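Local coordinates for protein alpha,alpha-trehalose-phosphate synthase (UDP-forming) (PDB 5UOF) that is a bacterial glycosyltransferase of family 20, an enzyme built on the two-domain GT-B fold, at residues V301-A307 with W340-L346; L280-Q285 with T323-A328; E288-A292 with R330-F335; P27-G31 with E351-L355; Q363-P369 with G391-S396. All blocks are in the same frame, centred on the assembly; numbering follows the deposited sequence.

In the fold
Interactions 1 and 5 are strand pairings in the six-stranded parallel sheet of one GT-B domain, their centres 14 Å apart, and they touch where Leu303 CD1 lies 4.0 Å from Tyr366 CD2. Interactions 2 and 3, centred 11 Å apart, are successive parts of the seam between helices 280-293 and 314-335, which cover the face of interaction 1 that carries Leu303 and Tyr345. Arg283 O of interaction 2 lies 2.7 Å from Tyr366 OH of interaction 5. Interaction 4 bridges to the other domain, meeting interaction 1 through Leu355 CD2, 3.7 Å from Ile306 CD1. The sodium ion held by Arg360, Ser362 and Gln385 lies beside interaction 5, about 4 Å from the nearest atom of Gly391.

Interaction 1: V301-A307 with W340-L346. With EDO (1,2-ethanediol), chain N.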
# COMPACT_ATOMS: atom_id res chain seq x y z
N VAL A 301 -33.11 15.49 0.83
CA VAL A 301 -31.89 15.37 1.62
C VAL A 301 -30.85 16.28 0.99
O VAL A 301 -30.85 16.50 -0.22
CB VAL A 301 -31.40 13.90 1.70
CG1 VAL A 301 -31.14 13.35 0.31
CG2 VAL A 301 -30.16 13.77 2.57
N SER A 302 -29.96 16.81 1.82
CA SER A 302 -28.82 17.59 1.34
C SER A 302 -27.56 17.14 2.05
O SER A 302 -27.58 16.77 3.23
CB SER A 302 -29.00 19.09 1.59
OG SER A 302 -30.06 19.61 0.80
N LEU A 303 -26.46 17.19 1.32
CA LEU A 303 -25.14 16.92 1.88
C LEU A 303 -24.45 18.25 2.15
O LEU A 303 -24.35 19.08 1.25
CB LEU A 303 -24.31 16.05 0.92
CG LEU A 303 -22.81 15.95 1.23
CD1 LEU A 303 -22.58 15.27 2.57
CD2 LEU A 303 -22.11 15.18 0.10
N VAL A 304 -24.01 18.46 3.39
CA VAL A 304 -23.19 19.60 3.74
C VAL A 304 -21.78 19.08 3.97
O VAL A 304 -21.54 18.29 4.89
CB VAL A 304 -23.72 20.33 4.99
CG1 VAL A 304 -22.71 21.37 5.48
CG2 VAL A 304 -25.02 21.02 4.66
N GLN A 305 -20.84 19.49 3.11
CA GLN A 305 -19.42 19.18 3.26
C GLN A 305 -18.70 20.44 3.71
O GLN A 305 -18.65 21.43 2.97
CB GLN A 305 -18.83 18.66 1.95
CG GLN A 305 -17.31 18.45 2.02
CD GLN A 305 -16.93 17.25 2.86
OE1 GLN A 305 -17.36 16.14 2.56
NE2 GLN A 305 -16.14 17.47 3.91
N ILE A 306 -18.14 20.40 4.91
CA ILE A 306 -17.34 21.49 5.44
C ILE A 306 -15.89 21.07 5.33
O ILE A 306 -15.53 19.93 5.66
CB ILE A 306 -17.72 21.81 6.89
CG1 ILE A 306 -19.15 22.37 6.93
CG2 ILE A 306 -16.73 22.80 7.52
CD1 ILE A 306 -19.77 22.39 8.31
N ALA A 307 -15.06 21.98 4.82
CA ALA A 307 -13.62 21.73 4.66
C ALA A 307 -12.90 22.94 5.23
O ALA A 307 -12.77 23.97 4.55
CB ALA A 307 -13.24 21.49 3.21
N TRP A 340 -33.39 23.73 -4.20
CA TRP A 340 -32.60 22.65 -3.63
C TRP A 340 -31.20 22.64 -4.23
O TRP A 340 -31.06 22.45 -5.45
CB TRP A 340 -33.27 21.30 -3.85
CG TRP A 340 -32.50 20.15 -3.28
CD1 TRP A 340 -31.98 20.05 -2.01
CD2 TRP A 340 -32.18 18.93 -3.94
NE1 TRP A 340 -31.36 18.83 -1.86
CE2 TRP A 340 -31.47 18.13 -3.03
CE3 TRP A 340 -32.43 18.44 -5.23
CZ2 TRP A 340 -31.00 16.85 -3.37
CZ3 TRP A 340 -31.97 17.17 -5.56
CH2 TRP A 340 -31.26 16.39 -4.63
N THR A 341 -30.19 22.84 -3.37
CA THR A 341 -28.79 22.60 -3.69
C THR A 341 -28.40 21.24 -3.10
O THR A 341 -28.34 21.11 -1.87
CB THR A 341 -27.90 23.72 -3.11
OG1 THR A 341 -28.12 24.94 -3.83
CG2 THR A 341 -26.41 23.36 -3.22
N PRO A 342 -28.19 20.20 -3.92
CA PRO A 342 -27.88 18.87 -3.36
C PRO A 342 -26.64 18.84 -2.47
O PRO A 342 -26.67 18.21 -1.40
CB PRO A 342 -27.70 18.00 -4.62
CG PRO A 342 -28.58 18.66 -5.65
CD PRO A 342 -28.54 20.14 -5.35
N ILE A 343 -25.55 19.46 -2.89
CA ILE A 343 -24.29 19.45 -2.14
C ILE A 343 -23.92 20.89 -1.82
O ILE A 343 -23.62 21.68 -2.72
CB ILE A 343 -23.15 18.76 -2.90
CG1 ILE A 343 -23.48 17.29 -3.15
CG2 ILE A 343 -21.85 18.86 -2.08
CD1 ILE A 343 -22.36 16.54 -3.90
N GLN A 344 -23.96 21.22 -0.53
CA GLN A 344 -23.40 22.49 -0.05
C GLN A 344 -21.95 22.23 0.34
O GLN A 344 -21.69 21.47 1.28
CB GLN A 344 -24.19 23.02 1.14
CG GLN A 344 -25.64 23.28 0.81
CD GLN A 344 -26.44 23.65 2.04
OE1 GLN A 344 -27.45 23.01 2.36
NE2 GLN A 344 -26.00 24.69 2.74
N TYR A 345 -21.02 22.84 -0.38
CA TYR A 345 -19.60 22.60 -0.18
C TYR A 345 -18.98 23.90 0.31
O TYR A 345 -18.91 24.89 -0.43
CB TYR A 345 -18.95 22.08 -1.46
CG TYR A 345 -17.45 22.04 -1.41
CD1 TYR A 345 -16.79 21.63 -0.26
CD2 TYR A 345 -16.69 22.42 -2.51
CE1 TYR A 345 -15.41 21.61 -0.21
CE2 TYR A 345 -15.32 22.39 -2.47
CZ TYR A 345 -14.69 21.99 -1.32
OH TYR A 345 -13.33 21.98 -1.27
N LEU A 346 -18.56 23.91 1.58
CA LEU A 346 -18.22 25.12 2.31
C LEU A 346 -16.75 25.06 2.71
O LEU A 346 -16.38 24.27 3.58
CB LEU A 346 -19.11 25.26 3.55
CG LEU A 346 -20.58 25.48 3.19
CD1 LEU A 346 -21.49 25.20 4.39
CD2 LEU A 346 -20.77 26.91 2.68
C1 EDO N . -31.47 26.37 -3.55
O1 EDO N . -30.39 26.19 -4.48
C2 EDO N . -31.41 27.77 -2.95
O2 EDO N . -30.11 27.97 -2.38
O HOH W 1 -29.12 22.09 0.38
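Gln305 and Tyr345 run side by side off the same sheet face, with Gln305 CG 3.9 Å from Tyr345 CD1 and the amide turned 71° from the ring plane. Bent at chi2 (73°), the glutamine leaves the tyrosine beyond CG, and its amide bonds to Ser270 and Asp272. Leu303 and Ile343 lie alongside each other on this face, CD2 of the leucine 4.1 Å from CG1 of the isoleucine. On the reverse face Val304 CG1 meets Leu346 CD1 obliquely at 4.2 Å, while the extended Gln344 lays its OE1 near Val304 CG2. A water accepts a hydrogen bond from Ser302 OG and donates to Thr341 O and Gln344 OE1, tying three polar atoms together at the start of the pairing. There the Trp340 indole presents its edge: the single N-H of NE1 is divided between two weak bonds, to Val301 O at 2.9 Å and Ser302 OG at 3.1 Å. Backbone bonds hold the register, from Leu303 N to Pro342 O (2.9 Å) through to Ala307 N to Leu346 O (2.9 Å). Strand axes 12° apart, with helix 314-335 between the strands in sequence, define a parallel beta-alpha-beta unit at the edge of a Rossmann-like sheet, as in GT-B domains.

Interaction 2: L280-Q285 with T323-A328; sequences LVERFQ and TLEGEA
Two nearly parallel helices on one face of the Rossmann-like sheet pack here, Leu280, Val281, Phe284 and Gln285 meeting Thr323, Leu324, Glu327 and Ala328 across an axis separation of 9.9 Å. Leu324 is the central wedge: both its methyls press on Leu280 CB, CD2 at 3.5 Å and CD1 at 3.7 Å, the former closer than ordinary van der Waals contact. Val281 splits its two branches, CG2 going to Thr323 CG2 at a similarly tight 3.5 Å and CG1 to Glu327 CG at 4.1 Å, in each case crossing its partner at about a right angle. Deeper in, Phe284 directs its ring at the other helix. CE2 lies 3.8 Å from Leu324 O, which sits at the ring edge, and 4.0 Å from Ala328 CB, while Leu324 CD2 stands over the rim of one face. The ring also packs on Leu303, Gln305 and Ile343 of the sheet.

At the outer margin Glu327 bends at chi2 (-57°), bringing its carboxylate back over Val281 to Gln285. Gln285 NE2 donates to Glu327 OE2 at 2.8 Å, fairly straight at 163°; the oxygen lies in the amide plane, yet the donor approaches from 55° above the carboxylate plane. The same OE2 also makes a salt bridge with Arg330 NH2, so two donors share it. The seam thus grades from apolar packing against the sheet to a charged outer margin, where the second donor probably stabilises the carboxylate's negative charge.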
# COMPACT_ATOMS: atom_id res chain seq x y z
N LEU A 280 -12.53 12.55 -0.95
CA LEU A 280 -13.70 13.42 -1.00
C LEU A 280 -14.40 13.36 -2.35
O LEU A 280 -15.61 13.59 -2.43
CB LEU A 280 -13.29 14.85 -0.64
CG LEU A 280 -12.99 14.93 0.86
CD1 LEU A 280 -12.22 16.20 1.23
CD2 LEU A 280 -14.30 14.84 1.65
N VAL A 281 -13.68 13.05 -3.43
CA VAL A 281 -14.37 12.81 -4.70
C VAL A 281 -15.31 11.63 -4.56
O VAL A 281 -16.47 11.68 -4.98
CB VAL A 281 -13.36 12.58 -5.84
CG1 VAL A 281 -14.09 12.04 -7.07
CG2 VAL A 281 -12.63 13.87 -6.16
N GLU A 282 -14.80 10.53 -3.99
CA GLU A 282 -15.62 9.35 -3.76
C GLU A 282 -16.80 9.68 -2.87
O GLU A 282 -17.91 9.21 -3.09
CB GLU A 282 -14.78 8.24 -3.14
CG GLU A 282 -13.74 7.62 -4.07
CD GLU A 282 -12.42 8.39 -4.11
OE1 GLU A 282 -11.46 7.87 -4.70
OE2 GLU A 282 -12.35 9.50 -3.55
N ARG A 283 -16.55 10.50 -1.84
CA ARG A 283 -17.62 10.93 -0.94
C ARG A 283 -18.78 11.55 -1.72
O ARG A 283 -19.95 11.17 -1.55
CB ARG A 283 -17.02 11.93 0.07
CG ARG A 283 -17.83 12.18 1.34
CD ARG A 283 -17.48 11.17 2.42
NE ARG A 283 -16.05 11.15 2.73
CZ ARG A 283 -15.46 11.91 3.65
NH1 ARG A 283 -16.17 12.76 4.37
NH2 ARG A 283 -14.14 11.81 3.84
N PHE A 284 -18.46 12.52 -2.58
CA PHE A 284 -19.48 13.20 -3.35
C PHE A 284 -20.14 12.25 -4.34
O PHE A 284 -21.36 12.29 -4.53
CB PHE A 284 -18.90 14.38 -4.12
CG PHE A 284 -18.53 15.58 -3.26
CD1 PHE A 284 -18.52 15.50 -1.88
CD2 PHE A 284 -18.20 16.77 -3.88
CE1 PHE A 284 -18.17 16.62 -1.12
CE2 PHE A 284 -17.85 17.89 -3.12
CZ PHE A 284 -17.84 17.81 -1.74
N GLN A 285 -19.34 11.42 -5.01
CA GLN A 285 -19.89 10.59 -6.07
C GLN A 285 -20.83 9.52 -5.52
O GLN A 285 -21.77 9.11 -6.21
CB GLN A 285 -18.76 9.94 -6.88
CG GLN A 285 -18.00 10.95 -7.73
CD GLN A 285 -16.96 10.30 -8.64
OE1 GLN A 285 -16.70 9.10 -8.53
NE2 GLN A 285 -16.36 11.09 -9.52
N THR A 323 -10.70 20.13 -7.77
CA THR A 323 -11.36 18.88 -8.13
C THR A 323 -12.73 18.78 -7.49
O THR A 323 -13.70 18.41 -8.16
CB THR A 323 -10.48 17.70 -7.73
OG1 THR A 323 -9.25 17.74 -8.46
CG2 THR A 323 -11.18 16.41 -8.04
N LEU A 324 -12.83 19.14 -6.20
CA LEU A 324 -14.10 19.01 -5.49
C LEU A 324 -15.11 20.04 -5.95
O LEU A 324 -16.31 19.76 -6.00
CB LEU A 324 -13.89 19.14 -3.98
CG LEU A 324 -13.09 18.03 -3.31
CD1 LEU A 324 -13.02 18.30 -1.81
CD2 LEU A 324 -13.76 16.67 -3.58
N GLU A 325 -14.65 21.26 -6.26
CA GLU A 325 -15.57 22.25 -6.81
C GLU A 325 -16.15 21.77 -8.13
O GLU A 325 -17.34 21.95 -8.40
CB GLU A 325 -14.86 23.59 -6.97
CG GLU A 325 -14.64 24.27 -5.62
CD GLU A 325 -13.70 25.47 -5.64
OE1 GLU A 325 -13.68 26.19 -4.62
OE2 GLU A 325 -12.97 25.68 -6.63
N GLY A 326 -15.34 21.11 -8.97
CA GLY A 326 -15.85 20.57 -10.21
C GLY A 326 -16.86 19.46 -9.98
O GLY A 326 -17.88 19.39 -10.67
N GLU A 327 -16.59 18.58 -9.01
CA GLU A 327 -17.52 17.49 -8.71
C GLU A 327 -18.83 18.03 -8.14
O GLU A 327 -19.92 17.62 -8.56
CB GLU A 327 -16.87 16.50 -7.73
CG GLU A 327 -15.90 15.52 -8.38
CD GLU A 327 -16.55 14.72 -9.49
OE1 GLU A 327 -16.40 15.09 -10.67
OE2 GLU A 327 -17.24 13.73 -9.19
N ALA A 328 -18.75 18.95 -7.17
CA ALA A 328 -19.96 19.57 -6.65
C ALA A 328 -20.72 20.29 -7.76
O ALA A 328 -21.95 20.19 -7.85
CB ALA A 328 -19.62 20.53 -5.51

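Interaction 3: E288-A292 with R330-F335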
# COMPACT_ATOMS: atom_id res chain seq x y z
N GLU A 288 -24.09 11.23 -5.06
CA GLU A 288 -24.69 11.33 -6.39
C GLU A 288 -25.34 10.00 -6.78
O GLU A 288 -26.48 9.97 -7.25
CB GLU A 288 -23.63 11.72 -7.41
CG GLU A 288 -24.12 11.72 -8.85
CD GLU A 288 -22.98 11.80 -9.85
OE1 GLU A 288 -21.80 11.66 -9.45
OE2 GLU A 288 -23.28 12.00 -11.05
N ARG A 289 -24.61 8.90 -6.59
CA ARG A 289 -25.12 7.58 -6.95
C ARG A 289 -26.36 7.24 -6.15
O ARG A 289 -27.32 6.68 -6.68
CB ARG A 289 -24.03 6.53 -6.73
CG ARG A 289 -24.38 5.14 -7.20
CD ARG A 289 -23.13 4.26 -7.34
NE ARG A 289 -22.22 4.73 -8.38
CZ ARG A 289 -21.17 4.04 -8.83
NH1 ARG A 289 -20.89 2.85 -8.33
NH2 ARG A 289 -20.40 4.54 -9.78
N MET A 290 -26.39 7.60 -4.87
CA MET A 290 -27.59 7.35 -4.08
C MET A 290 -28.79 8.11 -4.65
O MET A 290 -29.88 7.55 -4.77
CB MET A 290 -27.35 7.72 -2.62
CG MET A 290 -28.42 7.15 -1.70
SD MET A 290 -28.73 8.28 -0.34
CE MET A 290 -29.56 9.62 -1.20
N LEU A 291 -28.59 9.38 -5.02
CA LEU A 291 -29.70 10.16 -5.56
C LEU A 291 -30.18 9.61 -6.89
O LEU A 291 -31.37 9.72 -7.21
CB LEU A 291 -29.27 11.62 -5.73
CG LEU A 291 -28.96 12.39 -4.44
CD1 LEU A 291 -28.44 13.76 -4.82
CD2 LEU A 291 -30.22 12.50 -3.56
N ALA A 292 -29.27 9.04 -7.68
CA ALA A 292 -29.67 8.41 -8.94
C ALA A 292 -30.40 7.10 -8.69
O ALA A 292 -31.39 6.79 -9.37
CB ALA A 292 -28.43 8.17 -9.81
N ARG A 330 -20.75 19.58 -10.94
CA ARG A 330 -21.39 18.60 -11.81
C ARG A 330 -22.61 17.98 -11.15
O ARG A 330 -23.67 17.85 -11.77
CB ARG A 330 -20.38 17.51 -12.21
CG ARG A 330 -20.93 16.52 -13.21
CD ARG A 330 -19.91 15.43 -13.50
NE ARG A 330 -19.50 14.75 -12.28
CZ ARG A 330 -20.24 13.84 -11.66
NH1 ARG A 330 -21.42 13.52 -12.16
NH2 ARG A 330 -19.80 13.27 -10.54
N ILE A 331 -22.49 17.59 -9.88
CA ILE A 331 -23.58 16.91 -9.19
C ILE A 331 -24.74 17.85 -8.94
O ILE A 331 -25.92 17.49 -9.13
CB ILE A 331 -23.06 16.26 -7.90
CG1 ILE A 331 -22.06 15.15 -8.24
CG2 ILE A 331 -24.19 15.71 -7.06
CD1 ILE A 331 -21.24 14.65 -7.02
N ASN A 332 -24.45 19.09 -8.54
CA ASN A 332 -25.52 20.07 -8.41
C ASN A 332 -26.14 20.39 -9.77
O ASN A 332 -27.36 20.54 -9.88
CB ASN A 332 -24.98 21.33 -7.71
CG ASN A 332 -24.71 21.08 -6.23
OD1 ASN A 332 -25.35 20.21 -5.62
ND2 ASN A 332 -23.73 21.79 -5.66
N GLY A 333 -25.33 20.46 -10.83
CA GLY A 333 -25.91 20.67 -12.14
C GLY A 333 -26.85 19.55 -12.54
O GLY A 333 -27.87 19.78 -13.20
N ARG A 334 -26.54 18.32 -12.11
CA ARG A 334 -27.36 17.17 -12.47
C ARG A 334 -28.69 17.18 -11.74
O ARG A 334 -29.74 16.92 -12.35
CB ARG A 334 -26.60 15.88 -12.17
CG ARG A 334 -27.36 14.61 -12.57
CD ARG A 334 -26.51 13.36 -12.39
NE ARG A 334 -27.30 12.18 -12.75
CZ ARG A 334 -26.94 10.93 -12.51
NH1 ARG A 334 -25.80 10.66 -11.88
NH2 ARG A 334 -27.75 9.93 -12.87
N PHE A 335 -28.68 17.46 -10.43
CA PHE A 335 -29.84 17.21 -9.59
C PHE A 335 -30.52 18.45 -9.03
O PHE A 335 -31.63 18.32 -8.49
CB PHE A 335 -29.45 16.30 -8.41
CG PHE A 335 -29.14 14.88 -8.82
CD1 PHE A 335 -30.11 14.10 -9.45
CD2 PHE A 335 -27.90 14.33 -8.56
CE1 PHE A 335 -29.83 12.80 -9.83
CE2 PHE A 335 -27.61 13.02 -8.94
CZ PHE A 335 -28.59 12.26 -9.57
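Glu288 reaches from its helix into a hole formed by Arg330, Ile331, Arg334 and Phe335, a knob-into-hole arrangement with a charged tip. Arg330 grips the carboxylate end-on with two nitrogens, NH1 to Glu288 OE2 at 2.6 Å and NH2 to Glu288 OE1 at 2.8 Å, both on the syn side and 34° out of the carboxylate plane. Arg334 NH1 adds a third bond, 3.0 Å to Glu288 OE2, coming to the anti side from the opposite face. Three bonds on two oxygens would be expected to fix the carboxylate's rotation; OE2 takes two of them. CG anti to the backbone N (chi1 175°) and an extended chain carry Glu288 across, with its CG 3.7 Å from Phe335 CE2 at the ring edge.

The Phe335 ring is itself sandwiched. Leu291 CB makes a CH-pi contact over one face, 4.0 Å from the ring centroid and 16° off its normal, while Arg334 CG covers the other. In the next shell Gln298 bonds to Leu291 O. Beyond that, Arg289 packs on Leu416 and bonds Ser417 OG of helix 416-428, and Asn332 OD1 receives Ile343 N, joining helix 314-335 to the edge strand 343-346.

Interaction 4: P27-G31 with E351-L355. With EDO (1,2-ethanediol), chain K.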
# COMPACT_ATOMS: atom_id res chain seq x y z
N PRO A 27 -13.32 20.19 28.58
CA PRO A 27 -13.48 18.83 28.03
C PRO A 27 -14.14 18.78 26.66
O PRO A 27 -13.90 17.83 25.90
CB PRO A 27 -14.33 18.12 29.10
CG PRO A 27 -14.95 19.22 29.90
CD PRO A 27 -13.94 20.32 29.91
N SER A 28 -14.98 19.76 26.32
CA SER A 28 -15.60 19.77 24.99
C SER A 28 -14.62 20.15 23.89
O SER A 28 -14.86 19.83 22.72
CB SER A 28 -16.79 20.73 24.96
OG SER A 28 -16.43 22.02 25.42
N ALA A 29 -13.51 20.80 24.25
CA ALA A 29 -12.59 21.35 23.27
C ALA A 29 -11.88 20.24 22.48
O ALA A 29 -11.99 19.05 22.78
CB ALA A 29 -11.56 22.25 23.95
N GLY A 30 -11.15 20.66 21.45
CA GLY A 30 -10.33 19.77 20.66
C GLY A 30 -8.88 20.22 20.67
O GLY A 30 -8.55 21.31 21.16
N GLY A 31 -8.02 19.37 20.15
CA GLY A 31 -6.61 19.66 20.05
C GLY A 31 -5.79 18.85 21.05
O GLY A 31 -6.31 18.19 21.95
N GLU A 351 -16.78 27.55 14.37
CA GLU A 351 -16.59 27.23 15.78
C GLU A 351 -16.88 25.76 16.04
O GLU A 351 -17.85 25.20 15.53
CB GLU A 351 -17.50 28.06 16.66
CG GLU A 351 -17.08 29.46 16.95
CD GLU A 351 -18.01 30.08 17.96
OE1 GLU A 351 -18.09 29.56 19.10
OE2 GLU A 351 -18.71 31.05 17.61
N ARG A 352 -16.06 25.15 16.89
CA ARG A 352 -16.19 23.73 17.17
C ARG A 352 -17.57 23.39 17.71
O ARG A 352 -18.19 22.41 17.28
CB ARG A 352 -15.11 23.29 18.15
CG ARG A 352 -15.25 21.87 18.65
CD ARG A 352 -14.10 21.56 19.59
NE ARG A 352 -14.26 20.28 20.27
CZ ARG A 352 -13.93 19.11 19.74
NH1 ARG A 352 -13.40 19.06 18.52
NH2 ARG A 352 -14.11 18.00 20.44
N ASN A 353 -18.08 24.19 18.65
CA ASN A 353 -19.37 23.85 19.25
C ASN A 353 -20.51 24.02 18.27
O ASN A 353 -21.54 23.34 18.39
CB ASN A 353 -19.60 24.68 20.51
CG ASN A 353 -18.75 24.21 21.66
OD1 ASN A 353 -17.99 23.25 21.53
ND2 ASN A 353 -18.89 24.87 22.80
N LEU A 354 -20.36 24.93 17.30
CA LEU A 354 -21.34 25.03 16.22
C LEU A 354 -21.38 23.75 15.39
O LEU A 354 -22.46 23.25 15.05
CB LEU A 354 -21.01 26.23 15.34
CG LEU A 354 -22.13 26.85 14.49
CD1 LEU A 354 -23.23 27.40 15.39
CD2 LEU A 354 -21.57 27.93 13.58
N LEU A 355 -20.20 23.20 15.05
CA LEU A 355 -20.16 21.94 14.32
C LEU A 355 -20.89 20.84 15.09
O LEU A 355 -21.60 20.02 14.49
CB LEU A 355 -18.72 21.50 14.05
CG LEU A 355 -17.87 22.34 13.10
CD1 LEU A 355 -16.50 21.69 12.92
CD2 LEU A 355 -18.56 22.53 11.75
C1 EDO K . -5.94 15.02 21.94
O1 EDO K . -7.07 15.38 21.14
C2 EDO K . -4.83 14.53 21.02
O2 EDO K . -4.76 15.36 19.85
O HOH W 2 -17.94 24.49 25.38
O HOH W 3 -17.67 20.50 21.77
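Arg352 lays its guanidinium against the backbone of Ser28, Ala29 and Gly30, a contact between the two domains of the GT-B fold: the loop follows strand 12-16 of the ten-stranded sheet, whereas helix 352-361 joins two strands of the six-stranded one. The tight part is this single side chain. It leaves CA pointing away from N (chi1 173°), stays straight to NE, and meets the loop in two ways. Its edge is used for bonding, NE donating to Ser28 O at 2.6 Å and 157° along an in-plane lone pair, with NH2 adding a weak bond to that oxygen at 3.0 Å. One face is used for packing, with Gly30 N 3.3 Å above the guanidinium plane. NH1 forms a salt bridge with Glu380, so the group is held from both domains.

The looser part lies at Asn353, whose amide meets the loop through two waters rather than directly. One water accepts from Asn353 ND2 at 2.8 Å and hydrogen-bonds Ser28 OG at 2.9 Å. The other donates to Asn353 OD1 at 2.8 Å and to Ser28 O at 3.0 Å, making it a third donor to that carbonyl oxygen.

Interaction 5: Q363-P369 with G391-S396. With EDO (1,2-ethanediol), chain E.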
# COMPACT_ATOMS: atom_id res chain seq x y z
N GLN A 363 -29.07 13.89 10.37
CA GLN A 363 -29.51 12.50 10.47
C GLN A 363 -28.42 11.49 10.12
O GLN A 363 -28.54 10.33 10.51
CB GLN A 363 -30.70 12.27 9.53
CG GLN A 363 -32.01 12.87 10.05
CD GLN A 363 -32.08 14.38 9.91
OE1 GLN A 363 -31.53 14.98 8.98
NE2 GLN A 363 -32.77 15.02 10.85
N VAL A 364 -27.39 11.91 9.39
CA VAL A 364 -26.31 11.01 8.95
C VAL A 364 -25.00 11.76 9.13
O VAL A 364 -24.89 12.93 8.75
CB VAL A 364 -26.47 10.55 7.49
CG1 VAL A 364 -25.36 9.55 7.12
CG2 VAL A 364 -27.85 9.92 7.27
N GLY A 365 -24.01 11.08 9.72
CA GLY A 365 -22.64 11.54 9.70
C GLY A 365 -21.89 10.69 8.69
O GLY A 365 -21.87 9.46 8.78
N TYR A 366 -21.26 11.35 7.73
CA TYR A 366 -20.71 10.70 6.55
C TYR A 366 -19.19 10.85 6.62
O TYR A 366 -18.63 11.87 6.21
CB TYR A 366 -21.31 11.34 5.32
CG TYR A 366 -21.03 10.73 3.97
CD1 TYR A 366 -20.58 9.43 3.83
CD2 TYR A 366 -21.26 11.47 2.82
CE1 TYR A 366 -20.35 8.88 2.55
CE2 TYR A 366 -21.05 10.95 1.56
CZ TYR A 366 -20.59 9.67 1.43
OH TYR A 366 -20.36 9.19 0.16
N VAL A 367 -18.53 9.83 7.17
CA VAL A 367 -17.12 9.92 7.54
C VAL A 367 -16.36 8.74 6.94
O VAL A 367 -16.11 7.73 7.61
CB VAL A 367 -16.97 9.95 9.08
CG1 VAL A 367 -15.53 10.22 9.48
CG2 VAL A 367 -17.91 10.98 9.68
N THR A 368 -15.98 8.85 5.67
CA THR A 368 -15.45 7.69 4.95
C THR A 368 -14.11 8.00 4.28
O THR A 368 -13.95 7.82 3.07
CB THR A 368 -16.48 7.19 3.94
OG1 THR A 368 -16.78 8.22 2.99
CG2 THR A 368 -17.79 6.77 4.66
N PRO A 369 -13.10 8.40 5.06
CA PRO A 369 -11.77 8.62 4.48
C PRO A 369 -11.19 7.33 3.93
O PRO A 369 -11.51 6.24 4.41
CB PRO A 369 -10.93 9.11 5.67
CG PRO A 369 -11.61 8.49 6.88
CD PRO A 369 -13.09 8.57 6.53
N GLY A 391 -28.63 10.29 15.05
CA GLY A 391 -28.17 10.08 13.69
C GLY A 391 -27.38 8.79 13.53
O GLY A 391 -26.99 8.14 14.50
N VAL A 392 -27.15 8.43 12.26
CA VAL A 392 -26.44 7.21 11.89
C VAL A 392 -25.07 7.58 11.35
O VAL A 392 -24.96 8.48 10.50
CB VAL A 392 -27.21 6.42 10.82
CG1 VAL A 392 -26.40 5.19 10.38
CG2 VAL A 392 -28.58 6.02 11.34
N LEU A 393 -24.04 6.90 11.83
CA LEU A 393 -22.68 7.13 11.35
C LEU A 393 -22.37 6.14 10.24
O LEU A 393 -22.45 4.92 10.45
CB LEU A 393 -21.67 6.98 12.48
CG LEU A 393 -20.19 7.04 12.10
CD1 LEU A 393 -19.83 8.43 11.60
CD2 LEU A 393 -19.34 6.67 13.30
N VAL A 394 -21.99 6.66 9.08
CA VAL A 394 -21.46 5.86 7.97
C VAL A 394 -19.95 6.06 7.99
O VAL A 394 -19.48 7.20 7.85
CB VAL A 394 -22.05 6.29 6.63
CG1 VAL A 394 -21.40 5.51 5.50
CG2 VAL A 394 -23.57 6.05 6.62
N LEU A 395 -19.20 4.98 8.18
CA LEU A 395 -17.79 5.08 8.57
C LEU A 395 -16.93 4.18 7.71
O LEU A 395 -17.26 3.01 7.51
CB LEU A 395 -17.61 4.69 10.05
CG LEU A 395 -16.19 4.75 10.62
CD1 LEU A 395 -15.64 6.15 10.54
CD2 LEU A 395 -16.18 4.28 12.08
N SER A 396 -15.80 4.71 7.23
CA SER A 396 -14.85 3.91 6.46
C SER A 396 -14.18 2.86 7.34
O SER A 396 -13.72 3.15 8.44
CB SER A 396 -13.77 4.82 5.88
OG SER A 396 -12.67 4.05 5.39
C1 EDO E . -33.09 19.75 10.01
O1 EDO E . -33.31 20.13 8.64
C2 EDO E . -32.49 18.36 10.02
O2 EDO E . -33.28 17.53 9.16
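Val394 packs between Val364 and Thr368 of the neighbouring strand and its exit. Its CB stands 3.8 Å from Gly365 O, the carbonyl that accepts its own backbone N-H at 2.8 Å. CG1, placed trans to N (chi1 176°), runs to Thr368 CG2 at 3.9 Å and touches Tyr366 CD1 obliquely; CG2 points back along the neighbouring strand to Val364 CG1 at 4.0 Å. One valine thus meets Val364 and Tyr366 on its own face of the sheet, and Thr368 just past the strand end.

On the other face Gly365 has no side chain beside Leu393, whose CD1 leans in to 3.6 Å from Gly365 O and 3.7 Å from Val367 CG2. Backbone bonds from Val392 N to Gln363 O through to Ser396 N to Val367 O keep the strands parallel, their axes 13° apart. Where the strands end, Ser396 OG donates to Pro369 O at 2.7 Å, nearly in line with the carbonyl at 169°. That hydroxyl is also hydrogen-bonded to Phe398 N, and Ser396 CB is pressed to 3.5 Å from Thr368 CA.

At the opposite end Gly391 N bonds to Gln385, a ligand of the sodium ion. Helix 416-428 covers the face of Val364 and Val392, Tyr366 OH reaches Arg283 O on helix 280-293, and helix 376-384 packs on the face carrying Val367, Leu393 and Leu395. Strands 266-271 and 409-411 flank the pair within the sheet.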